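Local coordinates for beta-lactamase domain protein (Burkholderia ambifaria, PDB 5I0P), which binds two zinc ions and is probably a hydrolase of the metallo-beta-lactamase superfamily, at residues R38-P43 with I51-L56. Sequence-based numbering, arbitrary orientation.
Sequences RWLRMP and INLWLL
Trp54 CH2 lies over one face of the Trp39 indole, and at the edge of the Trp39 ring, in its plane, sit Asn52 OD1 and Arg41 NH2. The two indoles run side by side and meet obliquely, planes 33° apart, with Trp54 CZ3 within 3.6 Å of Trp39 CD1. Trp54 in turn has the carbonyl carbon of Asn52 over one face, toward the rim, and Arg38 O at its edge. With CG anti to the backbone N (chi1 170°), Trp39 carries its NE1 along to Asn52, where it donates to OD1 at 2.9 Å. That bond is fairly straight at the hydrogen, yet it meets the oxygen from above the amide plane, off its lone pairs; ring and amide planes are almost perpendicular. The Arg41 guanidinium runs beside the amide, turned 43° from it, and NH2 adds a weak bond to the same OD1 at 3.3 Å. The ND2 end is held by Pro275 O and Gly278 O, so the buried Asn52 is gripped from both ends.

The face with Leu40, Met42, Leu53 and Leu55 is mostly apolar, Arg38 adding its aliphatic CB beside Leu55. Leu40 spreads its methyls between two neighbours: CD1 lies 3.6 Å from Leu55 CG, and CD2 rests 3.8 Å from Leu53 CB. Met42 crosses Leu53 at about a right angle, its CG against Leu53 CD1. Helix 76-88 covers this side, with Trp82 touching both Leu40 and Leu53. Paired N-H...O=C bonds join Arg38 to Leu55, Leu40 to Leu53 and Met42 to Ile51, whose side chain lies about 4 Å from those of the zinc ligands Asp106 and His107. This is an antiparallel beta hairpin of strands 37-43 and 50-60, part of one sheet of the metallo-beta-lactamase alpha-beta/beta-alpha sandwich.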
loop_
_atom_site.group_PDB
_atom_site.type_symbol
_atom_site.label_atom_id
_atom_site.label_comp_id
_atom_site.label_asym_id
_atom_site.label_seq_id
_atom_site.Cartn_x
_atom_site.Cartn_y
_atom_site.Cartn_z
ATOM N N ARG A 38 2.657 8.717 -16.545
ATOM C CA ARG A 38 3.436 7.599 -17.064
ATOM C C ARG A 38 3.560 6.480 -16.036
ATOM O O ARG A 38 3.717 6.724 -14.830
ATOM C CB ARG A 38 4.807 8.072 -17.498
ATOM C CG ARG A 38 4.763 9.003 -18.702
ATOM C CD ARG A 38 6.174 9.168 -19.249
ATOM N NE ARG A 38 6.304 10.137 -20.330
ATOM C CZ ARG A 38 7.488 10.559 -20.774
ATOM N NH1 ARG A 38 8.598 10.079 -20.215
ATOM N NH2 ARG A 38 7.580 11.452 -21.753
ATOM N N TRP A 39 3.438 5.257 -16.532
ATOM C CA TRP A 39 3.429 4.029 -15.740
ATOM C C TRP A 39 4.785 3.348 -15.892
ATOM O O TRP A 39 5.242 3.103 -17.011
ATOM C CB TRP A 39 2.275 3.139 -16.217
ATOM C CG TRP A 39 2.210 1.714 -15.689
ATOM C CD1 TRP A 39 2.795 1.212 -14.562
ATOM C CD2 TRP A 39 1.512 0.616 -16.296
ATOM N NE1 TRP A 39 2.508 -0.118 -14.428
ATOM C CE2 TRP A 39 1.725 -0.518 -15.476
ATOM C CE3 TRP A 39 0.736 0.481 -17.462
ATOM C CZ2 TRP A 39 1.179 -1.783 -15.774
ATOM C CZ3 TRP A 39 0.196 -0.753 -17.759
ATOM C CH2 TRP A 39 0.430 -1.878 -16.920
ATOM N N LEU A 40 5.448 3.096 -14.778
ATOM C CA LEU A 40 6.648 2.283 -14.735
ATOM C C LEU A 40 6.332 1.017 -13.959
ATOM O O LEU A 40 5.503 1.030 -13.032
ATOM C CB LEU A 40 7.800 2.960 -14.015
ATOM C CG LEU A 40 8.283 4.398 -13.917
ATOM C CD1 LEU A 40 7.222 5.473 -13.673
ATOM C CD2 LEU A 40 9.204 4.317 -12.728
ATOM N N ARG A 41 7.030 -0.069 -14.281
ATOM C CA ARG A 41 6.859 -1.299 -13.513
ATOM C C ARG A 41 8.215 -1.826 -13.087
ATOM O O ARG A 41 9.104 -1.998 -13.918
ATOM C CB ARG A 41 6.094 -2.376 -14.297
ATOM C CG ARG A 41 6.060 -3.711 -13.575
ATOM C CD ARG A 41 5.258 -4.774 -14.349
ATOM N NE ARG A 41 3.874 -4.494 -14.064
ATOM C CZ ARG A 41 2.978 -5.343 -13.593
ATOM N NH1 ARG A 41 3.265 -6.615 -13.362
ATOM N NH2 ARG A 41 1.765 -4.879 -13.358
ATOM N N MET A 42 8.380 -2.055 -11.792
ATOM C CA MET A 42 9.650 -2.512 -11.264
ATOM C C MET A 42 9.568 -3.964 -10.775
ATOM O O MET A 42 8.561 -4.378 -10.188
ATOM C CB MET A 42 10.109 -1.616 -10.108
ATOM C CG MET A 42 10.525 -0.168 -10.553
ATOM S SD MET A 42 11.997 -0.196 -11.649
ATOM C CE MET A 42 12.320 1.593 -11.558
ATOM N N PRO A 43 10.602 -4.762 -11.012
ATOM C CA PRO A 43 10.610 -6.130 -10.477
ATOM C C PRO A 43 10.822 -6.140 -8.975
ATOM O O PRO A 43 11.554 -5.315 -8.426
ATOM C CB PRO A 43 11.801 -6.772 -11.184
ATOM C CG PRO A 43 12.747 -5.603 -11.388
ATOM C CD PRO A 43 11.836 -4.449 -11.753
ATOM N N ILE A 51 6.161 -3.844 -8.548
ATOM C CA ILE A 51 5.420 -2.681 -8.070
ATOM C C ILE A 51 5.308 -1.688 -9.220
ATOM O O ILE A 51 6.262 -1.496 -9.983
ATOM C CB ILE A 51 6.068 -2.037 -6.820
ATOM C CG1 ILE A 51 5.254 -0.816 -6.361
ATOM C CG2 ILE A 51 7.552 -1.706 -7.038
ATOM C CD1 ILE A 51 5.664 -0.261 -5.016
ATOM N N ASN A 52 4.136 -1.066 -9.347
ATOM C CA ASN A 52 3.905 -0.026 -10.342
ATOM C C ASN A 52 4.233 1.322 -9.737
ATOM O O ASN A 52 3.760 1.634 -8.640
ATOM C CB ASN A 52 2.459 -0.020 -10.832
ATOM C CG ASN A 52 2.038 -1.344 -11.388
ATOM O OD1 ASN A 52 2.778 -1.940 -12.160
ATOM N ND2 ASN A 52 0.831 -1.804 -11.034
ATOM N N LEU A 53 5.056 2.104 -10.440
ATOM C CA LEU A 53 5.394 3.460 -10.012
ATOM C C LEU A 53 4.864 4.462 -11.029
ATOM O O LEU A 53 4.597 4.123 -12.182
ATOM C CB LEU A 53 6.916 3.649 -9.806
ATOM C CG LEU A 53 7.677 2.585 -8.995
ATOM C CD1 LEU A 53 9.144 2.934 -8.930
ATOM C CD2 LEU A 53 7.097 2.336 -7.560
ATOM N N TRP A 54 4.696 5.702 -10.596
ATOM C CA TRP A 54 4.069 6.706 -11.437
ATOM C C TRP A 54 5.006 7.897 -11.606
ATOM O O TRP A 54 5.550 8.422 -10.619
ATOM C CB TRP A 54 2.700 7.111 -10.852
ATOM C CG TRP A 54 1.958 5.902 -10.399
ATOM C CD1 TRP A 54 1.801 5.482 -9.102
ATOM C CD2 TRP A 54 1.375 4.874 -11.228
ATOM N NE1 TRP A 54 1.112 4.299 -9.070
ATOM C CE2 TRP A 54 0.850 3.886 -10.352
ATOM C CE3 TRP A 54 1.226 4.704 -12.616
ATOM C CZ2 TRP A 54 0.179 2.745 -10.817
ATOM C CZ3 TRP A 54 0.555 3.578 -13.085
ATOM C CH2 TRP A 54 0.041 2.604 -12.185
ATOM N N LEU A 55 5.222 8.280 -12.871
ATOM C CA LEU A 55 5.913 9.505 -13.253
ATOM C C LEU A 55 4.856 10.491 -13.739
ATOM O O LEU A 55 4.155 10.208 -14.722
ATOM C CB LEU A 55 6.919 9.259 -14.364
ATOM C CG LEU A 55 8.368 8.888 -14.111
ATOM C CD1 LEU A 55 9.056 8.639 -15.470
ATOM C CD2 LEU A 55 9.091 9.949 -13.327
ATOM N N LEU A 56 4.718 11.625 -13.043
ATOM C CA LEU A 56 3.723 12.627 -13.388
ATOM C C LEU A 56 4.404 13.875 -13.929
ATOM O O LEU A 56 5.223 14.486 -13.241
ATOM C CB LEU A 56 2.874 12.962 -12.180
ATOM C CG LEU A 56 2.236 11.801 -11.427
ATOM C CD1 LEU A 56 1.345 12.372 -10.333
ATOM C CD2 LEU A 56 1.441 10.945 -12.363
#